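Local coordinates for glycosyl hydrolase family 62 protein (Coprinopsis cinerea, PDB 5B6T), which hydrolyses terminal alpha-L-arabinofuranosyl residues, probably cutting arabinose side groups from the arabinoxylan of hemicellulose, at residues S67-D72 with N113-W118; F223-S228 with N244-A249; G139-M144 with L155-D160; F87-Q92 with N273-P278. All coordinates share one frame; numbering follows the deposited sequence.

The chain folds as a five-bladed beta-propeller, as expected for family GH62, and the four contacts are spread around it. Interactions 1 and 2 lie on opposite sides of the chain's centre, about 33 Å apart between centres, and join loops to strands 68-70 and 221-228. Interaction 3 pairs strands 142-148 and 152-158 of one blade, its centre about 11 Å from that of the chain and close to the bound lead ion. Interaction 4, its centre about 21 Å from that of interaction 3, brings residues 273-278 back to strand 82-89. Along the chain, interactions 1 and 4 interlock, while 3 and then 2 fall between the two segments of 4, so distant sequence is tied across blade boundaries.

Interaction 1 (S67-D72 with N113-W118); sequences SFYYLD and NNPAGW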
loop_
_atom_site.group_PDB
_atom_site.type_symbol
_atom_site.label_atom_id
_atom_site.label_comp_id
_atom_site.label_asym_id
_atom_site.label_seq_id
_atom_site.Cartn_x
_atom_site.Cartn_y
_atom_site.Cartn_z
ATOM N N SER A 67 6.611 -8.046 -18.479
ATOM C CA SER A 67 6.571 -9.401 -17.961
ATOM C C SER A 67 6.378 -9.396 -16.439
ATOM O O SER A 67 6.716 -8.430 -15.747
ATOM C CB SER A 67 7.879 -10.132 -18.279
ATOM O OG SER A 67 8.995 -9.400 -17.803
ATOM N N PHE A 68 5.800 -10.474 -15.959
ATOM C CA PHE A 68 5.690 -10.732 -14.534
ATOM C C PHE A 68 6.829 -11.632 -14.093
ATOM O O PHE A 68 7.166 -12.599 -14.785
ATOM C CB PHE A 68 4.384 -11.454 -14.256
ATOM C CG PHE A 68 3.151 -10.571 -14.248
ATOM C CD1 PHE A 68 3.182 -9.228 -14.644
ATOM C CD2 PHE A 68 1.950 -11.093 -13.792
ATOM C CE1 PHE A 68 2.027 -8.449 -14.621
ATOM C CE2 PHE A 68 0.805 -10.318 -13.752
ATOM C CZ PHE A 68 0.848 -8.983 -14.166
ATOM N N TYR A 69 7.401 -11.344 -12.928
ATOM C CA TYR A 69 8.238 -12.332 -12.230
ATOM C C TYR A 69 7.450 -12.751 -11.013
ATOM O O TYR A 69 7.305 -11.976 -10.046
ATOM C CB TYR A 69 9.638 -11.790 -11.824
ATOM C CG TYR A 69 10.593 -12.897 -11.464
ATOM C CD1 TYR A 69 10.498 -13.547 -10.261
ATOM C CD2 TYR A 69 11.619 -13.267 -12.331
ATOM C CE1 TYR A 69 11.375 -14.584 -9.949
ATOM C CE2 TYR A 69 12.501 -14.286 -12.018
ATOM C CZ TYR A 69 12.368 -14.935 -10.824
ATOM O OH TYR A 69 13.215 -15.988 -10.505
ATOM N N TYR A 70 6.982 -13.999 -11.024
ATOM C CA TYR A 70 6.250 -14.551 -9.897
ATOM C C TYR A 70 7.217 -14.882 -8.751
ATOM O O TYR A 70 8.115 -15.706 -8.893
ATOM C CB TYR A 70 5.487 -15.781 -10.346
ATOM C CG TYR A 70 4.350 -15.476 -11.306
ATOM C CD1 TYR A 70 3.217 -14.798 -10.879
ATOM C CD2 TYR A 70 4.402 -15.886 -12.641
ATOM C CE1 TYR A 70 2.171 -14.497 -11.756
ATOM C CE2 TYR A 70 3.370 -15.603 -13.513
ATOM C CZ TYR A 70 2.244 -14.920 -13.065
ATOM O OH TYR A 70 1.164 -14.659 -13.904
ATOM N N LEU A 71 7.038 -14.210 -7.610
ATOM C CA LEU A 71 8.049 -14.266 -6.561
ATOM C C LEU A 71 8.062 -15.583 -5.803
ATOM O O LEU A 71 8.990 -15.829 -5.025
ATOM C CB LEU A 71 7.937 -13.069 -5.612
ATOM C CG LEU A 71 8.262 -11.733 -6.269
ATOM C CD1 LEU A 71 7.929 -10.609 -5.297
ATOM C CD2 LEU A 71 9.728 -11.660 -6.702
ATOM N N ASP A 72 7.082 -16.448 -6.058
ATOM C CA ASP A 72 7.156 -17.805 -5.507
ATOM C C ASP A 72 8.302 -18.635 -6.097
ATOM O O ASP A 72 8.654 -19.676 -5.543
ATOM C CB ASP A 72 5.793 -18.529 -5.595
ATOM C CG ASP A 72 5.312 -18.799 -7.036
ATOM O OD1 ASP A 72 6.094 -18.839 -7.965
ATOM O OD2 ASP A 72 4.106 -19.124 -7.191
ATOM N N ASN A 113 16.671 -5.144 -8.621
ATOM C CA ASN A 113 16.675 -5.713 -9.975
ATOM C C ASN A 113 16.843 -7.218 -10.044
ATOM O O ASN A 113 16.885 -7.774 -11.133
ATOM C CB ASN A 113 17.758 -5.042 -10.836
ATOM C CG ASN A 113 17.327 -3.694 -11.336
ATOM O OD1 ASN A 113 17.917 -2.687 -10.986
ATOM N ND2 ASN A 113 16.299 -3.677 -12.169
ATOM N N ASN A 114 16.969 -7.885 -8.888
ATOM C CA ASN A 114 17.072 -9.342 -8.848
ATOM C C ASN A 114 15.876 -9.945 -8.135
ATOM O O ASN A 114 15.971 -10.321 -6.974
ATOM C CB ASN A 114 18.371 -9.798 -8.149
ATOM C CG ASN A 114 18.566 -11.277 -8.265
ATOM O OD1 ASN A 114 18.107 -11.881 -9.252
ATOM N ND2 ASN A 114 19.194 -11.895 -7.268
ATOM N N PRO A 115 14.750 -10.111 -8.844
ATOM C CA PRO A 115 13.590 -10.638 -8.136
ATOM C C PRO A 115 13.808 -12.057 -7.603
ATOM O O PRO A 115 13.188 -12.452 -6.604
ATOM C CB PRO A 115 12.496 -10.601 -9.201
ATOM C CG PRO A 115 13.214 -10.505 -10.531
ATOM C CD PRO A 115 14.423 -9.675 -10.212
ATOM N N ALA A 116 14.706 -12.815 -8.219
ATOM C CA ALA A 116 14.993 -14.166 -7.740
ATOM C C ALA A 116 15.644 -14.194 -6.360
ATOM O O ALA A 116 15.675 -15.266 -5.724
ATOM C CB ALA A 116 15.881 -14.904 -8.740
ATOM N N GLY A 117 16.140 -13.049 -5.868
ATOM C CA GLY A 117 16.909 -12.938 -4.625
ATOM C C GLY A 117 16.126 -12.704 -3.352
ATOM O O GLY A 117 16.697 -12.763 -2.264
ATOM N N TRP A 118 14.825 -12.452 -3.451
ATOM C CA TRP A 118 14.063 -12.178 -2.218
ATOM C C TRP A 118 14.030 -13.374 -1.282
ATOM O O TRP A 118 13.657 -14.493 -1.669
ATOM C CB TRP A 118 12.664 -11.717 -2.560
ATOM C CG TRP A 118 12.653 -10.353 -3.207
ATOM C CD1 TRP A 118 12.475 -10.065 -4.538
ATOM C CD2 TRP A 118 12.852 -9.098 -2.554
ATOM N NE1 TRP A 118 12.553 -8.716 -4.751
ATOM C CE2 TRP A 118 12.784 -8.092 -3.545
ATOM C CE3 TRP A 118 13.060 -8.728 -1.228
ATOM C CZ2 TRP A 118 12.930 -6.736 -3.238
ATOM C CZ3 TRP A 118 13.212 -7.396 -0.916
ATOM C CH2 TRP A 118 13.102 -6.403 -1.920
#
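P115 sets CG over one face of the Y69 ring. P115 CG stands 3.9 Å from the centroid of the Y69 ring and 22° off its normal, a CH-pi contact in which the proline is shifted toward the rim and the two side chains cross at about a right angle. A proline suits this place because its compact, rigid ring offers CB and CG together to the aromatic carbons.

The denser, buried end belongs to L71. One methyl, CD2, touches both P115 and W118, 3.9 Å from P115 CB and 3.8 Å from W118 CD1, and it also lies 3.6 Å from P115 O. At the looser outer end the Y69 hydroxyl meets only a small group, OH lying 3.4 Å from A116 CB, and a glycerol, probably from the crystallisation liquor, sits nearby. The contact is by van der Waals packing, without hydrogen bonds between the segments.

Strand 68-70 is the last of its blade and pairs with strand 49-57, whose Y54 also touches P115. The 3-10 turn at 115-117 belongs to the loop between strands 104-109 and 122-123 of the next blade, and there L71 and W118 both pack on L97 of strand 94-100.

Interaction 2 (F223-S228 with N244-A249); sequences FRSWTS and NPFARA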
loop_
_atom_site.group_PDB
_atom_site.type_symbol
_atom_site.label_atom_id
_atom_site.label_comp_id
_atom_site.label_asym_id
_atom_site.label_seq_id
_atom_site.Cartn_x
_atom_site.Cartn_y
_atom_site.Cartn_z
ATOM N N PHE A 223 -10.438 6.665 -0.179
ATOM C CA PHE A 223 -9.386 7.023 0.765
ATOM C C PHE A 223 -9.644 8.277 1.553
ATOM O O PHE A 223 -10.064 9.293 0.995
ATOM C CB PHE A 223 -8.001 7.157 0.067
ATOM C CG PHE A 223 -7.407 5.825 -0.228
ATOM C CD1 PHE A 223 -7.738 5.149 -1.419
ATOM C CD2 PHE A 223 -6.644 5.192 0.719
ATOM C CE1 PHE A 223 -7.228 3.893 -1.657
ATOM C CE2 PHE A 223 -6.157 3.918 0.486
ATOM C CZ PHE A 223 -6.473 3.266 -0.688
ATOM N N ARG A 224 -9.342 8.178 2.849
ATOM C CA ARG A 224 -9.315 9.308 3.766
ATOM C C ARG A 224 -7.893 9.689 4.056
ATOM O O ARG A 224 -6.992 8.872 3.910
ATOM C CB ARG A 224 -10.052 8.945 5.056
ATOM C CG ARG A 224 -11.517 8.571 4.815
ATOM C CD ARG A 224 -12.232 8.088 6.056
ATOM N NE ARG A 224 -12.418 9.138 7.052
ATOM C CZ ARG A 224 -12.490 8.933 8.374
ATOM N NH1 ARG A 224 -12.411 7.697 8.878
ATOM N NH2 ARG A 224 -12.645 9.961 9.196
ATOM N N SER A 225 -7.688 10.933 4.495
ATOM C CA SER A 225 -6.342 11.438 4.770
ATOM C C SER A 225 -6.305 12.319 6.002
ATOM O O SER A 225 -7.280 13.031 6.317
ATOM C CB SER A 225 -5.806 12.229 3.576
ATOM O OG SER A 225 -6.673 13.316 3.216
ATOM N N TRP A 226 -5.140 12.275 6.648
ATOM C CA TRP A 226 -4.839 13.037 7.858
ATOM C C TRP A 226 -3.398 13.469 7.797
ATOM O O TRP A 226 -2.584 12.858 7.093
ATOM C CB TRP A 226 -4.999 12.172 9.116
ATOM C CG TRP A 226 -6.332 11.614 9.399
ATOM C CD1 TRP A 226 -7.232 12.080 10.319
ATOM C CD2 TRP A 226 -6.932 10.446 8.833
ATOM N NE1 TRP A 226 -8.339 11.294 10.362
ATOM C CE2 TRP A 226 -8.197 10.289 9.444
ATOM C CE3 TRP A 226 -6.537 9.519 7.864
ATOM C CZ2 TRP A 226 -9.071 9.245 9.107
ATOM C CZ3 TRP A 226 -7.408 8.485 7.554
ATOM C CH2 TRP A 226 -8.629 8.353 8.185
ATOM N N THR A 227 -3.057 14.476 8.602
ATOM C CA THR A 227 -1.643 14.846 8.797
ATOM C C THR A 227 -1.303 14.982 10.267
ATOM O O THR A 227 -2.197 15.155 11.116
ATOM C CB THR A 227 -1.272 16.176 8.112
ATOM O OG1 THR A 227 -2.061 17.233 8.697
ATOM C CG2 THR A 227 -1.542 16.113 6.609
ATOM N N SER A 228 -0.007 14.926 10.560
ATOM C CA SER A 228 0.497 15.030 11.915
ATOM C C SER A 228 1.931 15.513 11.892
ATOM O O SER A 228 2.644 15.306 10.913
ATOM C CB SER A 228 0.469 13.690 12.641
ATOM O OG SER A 228 0.934 13.796 13.991
ATOM N N ASN A 244 -15.268 15.596 0.902
ATOM C CA ASN A 244 -13.922 16.117 0.762
ATOM C C ASN A 244 -12.922 14.969 0.974
ATOM O O ASN A 244 -12.293 14.862 2.020
ATOM C CB ASN A 244 -13.633 17.297 1.675
ATOM C CG ASN A 244 -12.265 17.864 1.423
ATOM O OD1 ASN A 244 -11.840 17.982 0.261
ATOM N ND2 ASN A 244 -11.545 18.202 2.492
ATOM N N PRO A 245 -12.810 14.090 -0.027
ATOM C CA PRO A 245 -12.070 12.837 0.173
ATOM C C PRO A 245 -10.616 12.972 -0.264
ATOM O O PRO A 245 -10.286 13.865 -1.036
ATOM C CB PRO A 245 -12.813 11.876 -0.740
ATOM C CG PRO A 245 -13.253 12.729 -1.894
ATOM C CD PRO A 245 -13.615 14.049 -1.265
ATOM N N PHE A 246 -9.738 12.058 0.154
ATOM C CA PHE A 246 -8.427 12.074 -0.457
ATOM C C PHE A 246 -8.593 11.620 -1.909
ATOM O O PHE A 246 -8.139 12.292 -2.832
ATOM C CB PHE A 246 -7.427 11.190 0.297
ATOM C CG PHE A 246 -6.078 11.214 -0.318
ATOM C CD1 PHE A 246 -5.242 12.320 -0.155
ATOM C CD2 PHE A 246 -5.649 10.144 -1.103
ATOM C CE1 PHE A 246 -3.981 12.355 -0.755
ATOM C CE2 PHE A 246 -4.408 10.168 -1.722
ATOM C CZ PHE A 246 -3.565 11.279 -1.541
ATOM N N ALA A 247 -9.234 10.469 -2.107
ATOM C CA ALA A 247 -9.465 9.943 -3.448
ATOM C C ALA A 247 -10.725 9.088 -3.402
ATOM O O ALA A 247 -10.844 8.207 -2.560
ATOM C CB ALA A 247 -8.264 9.138 -3.931
ATOM N N ARG A 248 -11.646 9.358 -4.314
ATOM C CA ARG A 248 -12.962 8.736 -4.333
ATOM C C ARG A 248 -13.565 9.005 -5.711
ATOM O O ARG A 248 -13.090 9.891 -6.414
ATOM C CB ARG A 248 -13.835 9.363 -3.242
ATOM C CG ARG A 248 -15.202 8.690 -3.043
ATOM C CD ARG A 248 -15.832 9.098 -1.709
ATOM N NE ARG A 248 -17.143 8.483 -1.584
ATOM C CZ ARG A 248 -18.321 9.073 -1.836
ATOM N NH1 ARG A 248 -18.432 10.360 -2.156
ATOM N NH2 ARG A 248 -19.425 8.338 -1.741
ATOM N N ALA A 249 -14.564 8.242 -6.123
ATOM C CA ALA A 249 -15.151 8.477 -7.448
ATOM C C ALA A 249 -15.517 9.942 -7.672
ATOM O O ALA A 249 -15.434 10.418 -8.817
ATOM C CB ALA A 249 -16.377 7.602 -7.639
#
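F223 and A247 pair their backbones at the start of this contact: F223 N donates to A247 O at 2.9 Å in a nearly straight bond (169°). The return bond is shared. F223 O takes F246 N at 2.9 Å, in a more bent bond, and A247 N only weakly at 3.4 Å.

Side chains follow from this backbone. F246 CB lies 3.3 Å from F223 O, and with CG anti to the backbone N (chi1 -179°) the ring starts out beside S225, with S225 CB 3.8 Å from F246 CD1. The other ortho carbon, F246 CD2, lies 4.0 Å from F223 CB, which comes to the edge of the ring near its plane.

Two residues, F246 and A247, thus face the single F223, a classic beta bulge, by which an irregular loop attaches to the edge of strand 221-228. An alanine in place of F246 would probably leave a gap beside S225 and deprive L211 and F5 of the ring they pack against.

Farther out, S225 OG is bound to A239 O, F246 O accepts from W7 NE1 in the neighbouring blade, and the F223 ring meets Y286 edge-to-face. R224, turned away from the loop, forms a salt bridge with D240 and bonds to R192 O, while W226 CZ2 lies over the centre of its guanidinium, 3.5 Å above the plane.

Interaction 3 (G139-M144 with L155-D160); sequences GHWVDM and LFSSDD
V142 and S158 form an antiparallel hydrogen-bonded pair, V142 N to S158 O at 3.0 Å and S158 N to V142 O at 2.9 Å, between short strands whose directions differ by 166°. Before V142 the pairing loosens into loop, where H140 N bonds to D159 O at 3.0 Å from above the carbonyl plane. G139 lies so close to this oxygen that any CB would collide. D143, with a positive phi of 65°, departs from the extended backbone, and a water joins its carbonyl to S158 OG.

Strands 142-148 and 152-158 make a beta hairpin, the first two strands of a propeller blade. W141 binds across it: its NE1 donates to S157 OG at 2.9 Å, the oxygen lying 3° out of the indole plane. S157 CB meets M144 SD at 3.5 Å, and M144 CE lies over one face of W141, toward the rim.

At the loop end, the D160 carboxylate touches two side chains, OD1 3.8 Å from V142 CG2 and OD2 3.6 Å from H140 CB. D159 turns to H163 and Y165. D160 lies near the bound lead ion, and a glycerol, probably from the crystallisation liquor, is hydrogen-bonded to D143 OD1 and may mark a pocket.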
loop_
_atom_site.group_PDB
_atom_site.type_symbol
_atom_site.label_atom_id
_atom_site.label_comp_id
_atom_site.label_asym_id
_atom_site.label_seq_id
_atom_site.Cartn_x
_atom_site.Cartn_y
_atom_site.Cartn_z
ATOM N N GLY A 139 -12.268 -9.804 11.895
ATOM C CA GLY A 139 -11.422 -9.232 10.839
ATOM C C GLY A 139 -10.220 -10.103 10.472
ATOM O O GLY A 139 -10.176 -11.323 10.675
ATOM N N HIS A 140 -9.212 -9.433 9.914
ATOM C CA HIS A 140 -8.005 -10.051 9.373
ATOM C C HIS A 140 -6.862 -9.092 9.584
ATOM O O HIS A 140 -7.047 -7.900 9.413
ATOM C CB HIS A 140 -8.172 -10.279 7.874
ATOM C CG HIS A 140 -9.328 -11.158 7.557
ATOM N ND1 HIS A 140 -9.219 -12.532 7.548
ATOM C CD2 HIS A 140 -10.622 -10.871 7.287
ATOM C CE1 HIS A 140 -10.413 -13.054 7.307
ATOM N NE2 HIS A 140 -11.269 -12.067 7.104
ATOM N N TRP A 141 -5.715 -9.599 10.007
ATOM C CA TRP A 141 -4.537 -8.802 10.257
ATOM C C TRP A 141 -3.785 -8.586 8.943
ATOM O O TRP A 141 -3.157 -9.525 8.405
ATOM C CB TRP A 141 -3.679 -9.501 11.293
ATOM C CG TRP A 141 -2.524 -8.708 11.762
ATOM C CD1 TRP A 141 -2.408 -7.351 11.828
ATOM C CD2 TRP A 141 -1.348 -9.229 12.361
ATOM N NE1 TRP A 141 -1.213 -6.994 12.380
ATOM C CE2 TRP A 141 -0.530 -8.134 12.712
ATOM C CE3 TRP A 141 -0.881 -10.522 12.607
ATOM C CZ2 TRP A 141 0.715 -8.304 13.299
ATOM C CZ3 TRP A 141 0.358 -10.680 13.187
ATOM C CH2 TRP A 141 1.137 -9.580 13.538
ATOM N N VAL A 142 -3.848 -7.346 8.432
ATOM C CA VAL A 142 -3.452 -7.064 7.071
ATOM C C VAL A 142 -2.721 -5.735 6.929
ATOM O O VAL A 142 -2.762 -4.896 7.803
ATOM C CB VAL A 142 -4.674 -7.090 6.100
ATOM C CG1 VAL A 142 -5.293 -8.486 6.099
ATOM C CG2 VAL A 142 -5.700 -5.985 6.374
ATOM N N ASP A 143 -2.047 -5.603 5.782
ATOM C CA ASP A 143 -1.572 -4.314 5.246
ATOM C C ASP A 143 -0.511 -3.662 6.117
ATOM O O ASP A 143 -0.728 -2.616 6.761
ATOM C CB ASP A 143 -2.770 -3.398 4.929
ATOM C CG ASP A 143 -3.720 -4.038 3.944
ATOM O OD1 ASP A 143 -3.283 -4.940 3.202
ATOM O OD2 ASP A 143 -4.902 -3.637 3.864
ATOM N N MET A 144 0.630 -4.329 6.113
ATOM C CA MET A 144 1.771 -3.998 6.956
ATOM C C MET A 144 2.575 -2.892 6.299
ATOM O O MET A 144 2.931 -3.008 5.117
ATOM C CB MET A 144 2.648 -5.249 7.115
ATOM C CG MET A 144 1.884 -6.508 7.466
ATOM S SD MET A 144 1.033 -6.380 9.042
ATOM C CE MET A 144 0.043 -7.884 8.995
ATOM N N LEU A 155 5.911 0.344 12.588
ATOM C CA LEU A 155 5.246 -0.691 11.821
ATOM C C LEU A 155 3.743 -0.579 12.054
ATOM O O LEU A 155 3.237 -0.797 13.174
ATOM C CB LEU A 155 5.781 -2.071 12.237
ATOM C CG LEU A 155 5.078 -3.290 11.611
ATOM C CD1 LEU A 155 5.183 -3.289 10.090
ATOM C CD2 LEU A 155 5.630 -4.588 12.166
ATOM N N PHE A 156 3.044 -0.180 11.004
ATOM C CA PHE A 156 1.603 -0.044 11.034
ATOM C C PHE A 156 0.932 -1.279 10.455
ATOM O O PHE A 156 1.449 -1.932 9.555
ATOM C CB PHE A 156 1.151 1.172 10.209
ATOM C CG PHE A 156 1.532 2.503 10.804
ATOM C CD1 PHE A 156 2.807 3.076 10.601
ATOM C CD2 PHE A 156 0.615 3.191 11.559
ATOM C CE1 PHE A 156 3.113 4.311 11.153
ATOM C CE2 PHE A 156 0.924 4.418 12.093
ATOM C CZ PHE A 156 2.166 4.977 11.890
ATOM N N SER A 157 -0.280 -1.547 10.917
ATOM C CA SER A 157 -1.091 -2.632 10.404
ATOM C C SER A 157 -2.570 -2.381 10.749
ATOM O O SER A 157 -2.904 -1.589 11.646
ATOM C CB SER A 157 -0.571 -3.976 10.959
ATOM O OG SER A 157 -0.804 -4.107 12.351
ATOM N N SER A 158 -3.441 -3.086 10.029
ATOM C CA SER A 158 -4.877 -3.000 10.184
ATOM C C SER A 158 -5.514 -4.335 10.555
ATOM O O SER A 158 -4.905 -5.377 10.411
ATOM C CB SER A 158 -5.478 -2.516 8.854
ATOM O OG SER A 158 -5.045 -1.215 8.583
ATOM N N ASP A 159 -6.774 -4.296 11.025
ATOM C CA ASP A 159 -7.465 -5.533 11.329
ATOM C C ASP A 159 -8.787 -5.736 10.598
ATOM O O ASP A 159 -9.530 -6.647 10.942
ATOM C CB ASP A 159 -7.658 -5.705 12.844
ATOM C CG ASP A 159 -8.465 -4.598 13.481
ATOM O OD1 ASP A 159 -8.995 -3.710 12.776
ATOM O OD2 ASP A 159 -8.624 -4.668 14.725
ATOM N N ASP A 160 -9.094 -4.899 9.612
ATOM C CA ASP A 160 -10.411 -4.925 8.962
ATOM C C ASP A 160 -11.546 -4.798 9.983
ATOM O O ASP A 160 -12.669 -5.246 9.726
ATOM C CB ASP A 160 -10.602 -6.233 8.171
ATOM C CG ASP A 160 -9.847 -6.265 6.865
ATOM O OD1 ASP A 160 -9.418 -5.160 6.387
ATOM O OD2 ASP A 160 -9.715 -7.390 6.286
HETATM O O HOH W 1 -2.829 -0.765 7.032
#

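Interaction 4 (F87-Q92 with N273-P278); sequences FYFAPQ and NDQTLP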
loop_
_atom_site.group_PDB
_atom_site.type_symbol
_atom_site.label_atom_id
_atom_site.label_comp_id
_atom_site.label_asym_id
_atom_site.label_seq_id
_atom_site.Cartn_x
_atom_site.Cartn_y
_atom_site.Cartn_z
ATOM N N PHE A 87 11.039 -0.933 0.069
ATOM C CA PHE A 87 11.839 0.266 0.386
ATOM C C PHE A 87 13.278 -0.155 0.619
ATOM O O PHE A 87 13.552 -1.326 0.892
ATOM C CB PHE A 87 11.323 1.055 1.624
ATOM C CG PHE A 87 11.234 0.236 2.877
ATOM C CD1 PHE A 87 12.303 0.183 3.770
ATOM C CD2 PHE A 87 10.065 -0.446 3.212
ATOM C CE1 PHE A 87 12.236 -0.587 4.912
ATOM C CE2 PHE A 87 10.009 -1.225 4.366
ATOM C CZ PHE A 87 11.075 -1.247 5.228
ATOM N N TYR A 88 14.182 0.807 0.533
ATOM C CA TYR A 88 15.597 0.552 0.738
ATOM C C TYR A 88 15.944 0.970 2.136
ATOM O O TYR A 88 15.787 2.159 2.497
ATOM C CB TYR A 88 16.408 1.362 -0.275
ATOM C CG TYR A 88 17.893 1.173 -0.222
ATOM C CD1 TYR A 88 18.488 -0.012 -0.661
ATOM C CD2 TYR A 88 18.703 2.204 0.167
ATOM C CE1 TYR A 88 19.864 -0.175 -0.641
ATOM C CE2 TYR A 88 20.075 2.056 0.192
ATOM C CZ TYR A 88 20.648 0.869 -0.211
ATOM O OH TYR A 88 22.036 0.750 -0.235
ATOM N N PHE A 89 16.411 0.025 2.941
ATOM C CA PHE A 89 16.814 0.327 4.315
ATOM C C PHE A 89 18.286 0.683 4.286
ATOM O O PHE A 89 19.178 -0.184 4.339
ATOM C CB PHE A 89 16.538 -0.829 5.276
ATOM C CG PHE A 89 16.691 -0.444 6.715
ATOM C CD1 PHE A 89 15.742 0.352 7.323
ATOM C CD2 PHE A 89 17.816 -0.810 7.447
ATOM C CE1 PHE A 89 15.880 0.755 8.625
ATOM C CE2 PHE A 89 17.957 -0.421 8.769
ATOM C CZ PHE A 89 17.005 0.363 9.357
ATOM N N ALA A 90 18.538 1.975 4.144
ATOM C CA ALA A 90 19.881 2.466 3.816
ATOM C C ALA A 90 20.960 2.052 4.815
ATOM O O ALA A 90 22.070 1.698 4.386
ATOM C CB ALA A 90 19.836 3.968 3.617
ATOM N N PRO A 91 20.656 2.036 6.122
ATOM C CA PRO A 91 21.740 1.654 7.068
ATOM C C PRO A 91 22.309 0.242 6.851
ATOM O O PRO A 91 23.471 -0.006 7.167
ATOM C CB PRO A 91 21.059 1.783 8.428
ATOM C CG PRO A 91 20.026 2.855 8.212
ATOM C CD PRO A 91 19.492 2.597 6.839
ATOM N N GLN A 92 21.526 -0.652 6.272
ATOM C CA GLN A 92 21.956 -2.026 5.989
ATOM C C GLN A 92 22.286 -2.279 4.541
ATOM O O GLN A 92 22.683 -3.392 4.193
ATOM C CB GLN A 92 20.864 -3.005 6.416
ATOM C CG GLN A 92 20.662 -2.999 7.907
ATOM C CD GLN A 92 19.436 -3.746 8.344
ATOM O OE1 GLN A 92 18.833 -4.463 7.555
ATOM N NE2 GLN A 92 19.090 -3.611 9.598
ATOM N N ASN A 273 13.509 6.546 -2.142
ATOM C CA ASN A 273 13.227 5.137 -1.963
ATOM C C ASN A 273 13.636 4.555 -0.635
ATOM O O ASN A 273 13.441 3.361 -0.443
ATOM C CB ASN A 273 13.864 4.337 -3.107
ATOM C CG ASN A 273 13.285 4.739 -4.451
ATOM O OD1 ASN A 273 12.134 5.161 -4.502
ATOM N ND2 ASN A 273 14.076 4.651 -5.520
ATOM N N ASP A 274 14.158 5.388 0.261
ATOM C CA ASP A 274 14.647 4.904 1.533
ATOM C C ASP A 274 13.565 4.702 2.578
ATOM O O ASP A 274 12.372 4.862 2.312
ATOM C CB ASP A 274 15.859 5.713 2.036
ATOM C CG ASP A 274 15.503 7.019 2.701
ATOM O OD1 ASP A 274 14.321 7.298 2.933
ATOM O OD2 ASP A 274 16.454 7.799 2.997
ATOM N N GLN A 275 13.994 4.299 3.766
ATOM C CA GLN A 275 13.092 3.934 4.836
ATOM C C GLN A 275 12.299 5.077 5.432
ATOM O O GLN A 275 11.467 4.838 6.321
ATOM C CB GLN A 275 13.880 3.227 5.956
ATOM C CG GLN A 275 14.821 4.096 6.761
ATOM C CD GLN A 275 16.127 4.458 6.062
ATOM O OE1 GLN A 275 16.505 3.893 5.024
ATOM N NE2 GLN A 275 16.864 5.411 6.675
ATOM N N THR A 276 12.562 6.305 4.992
ATOM C CA THR A 276 11.772 7.453 5.481
ATOM C C THR A 276 10.461 7.640 4.723
ATOM O O THR A 276 9.634 8.478 5.116
ATOM C CB THR A 276 12.563 8.774 5.466
ATOM O OG1 THR A 276 12.866 9.146 4.118
ATOM C CG2 THR A 276 13.859 8.631 6.269
ATOM N N LEU A 277 10.250 6.867 3.657
ATOM C CA LEU A 277 8.983 6.943 2.884
ATOM C C LEU A 277 8.556 8.406 2.595
ATOM O O LEU A 277 7.449 8.849 2.931
ATOM C CB LEU A 277 7.853 6.159 3.583
ATOM C CG LEU A 277 7.803 4.641 3.342
ATOM C CD1 LEU A 277 7.456 4.349 1.878
ATOM C CD2 LEU A 277 9.075 3.900 3.730
ATOM N N PRO A 278 9.434 9.160 1.918
ATOM C CA PRO A 278 9.114 10.547 1.610
ATOM C C PRO A 278 8.292 10.726 0.347
ATOM O O PRO A 278 8.447 9.972 -0.638
ATOM C CB PRO A 278 10.497 11.171 1.423
ATOM C CG PRO A 278 11.323 10.076 0.859
ATOM C CD PRO A 278 10.757 8.786 1.397
#
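Y88 and A90 each give a backbone N-H to the loop 273-278. Y88 N reaches N273 O at 2.8 Å, nearly straight. A90 N meets a side chain instead, Q275 OE1 at 2.9 Å, the donor standing 38° above the amide plane. Glutamine suits the place because its chain, bent at chi2 (-76°), turns the amide back to a backbone donor just beyond the end of strand 82-89. A weaker polar contact is D274 CA with Y88 O, a CA-H...O approach of 3.1 Å.

Within the loop, D274 to L277 form a type I beta turn, and D274 OD1 takes both T276 N, making an Asx turn, and T276 OG1, at 2.6 Å on the syn lone pair. This holds Q275 within the turn, from which its amide reaches the strand.

Apolar contacts complete the joint. Q275 CB and CG lie against the F89 ring, CB 3.7 Å from F89 CD1, and F87 CD1 is 4.0 Å from Q275 CA. P91 CD meets the amide tip to tip, and L277 CD2 comes to 4.2 Å from F87 CB. An alanine at Q275 would probably leave A90 N without its acceptor, and F89 and P91 without the CG and amide packed on them. Backbone bonds tie Q275 to C148 and L277 to R201, in strands 142-148 and 195-202 of the next two blades, while N273 ND2 holds Y33 O.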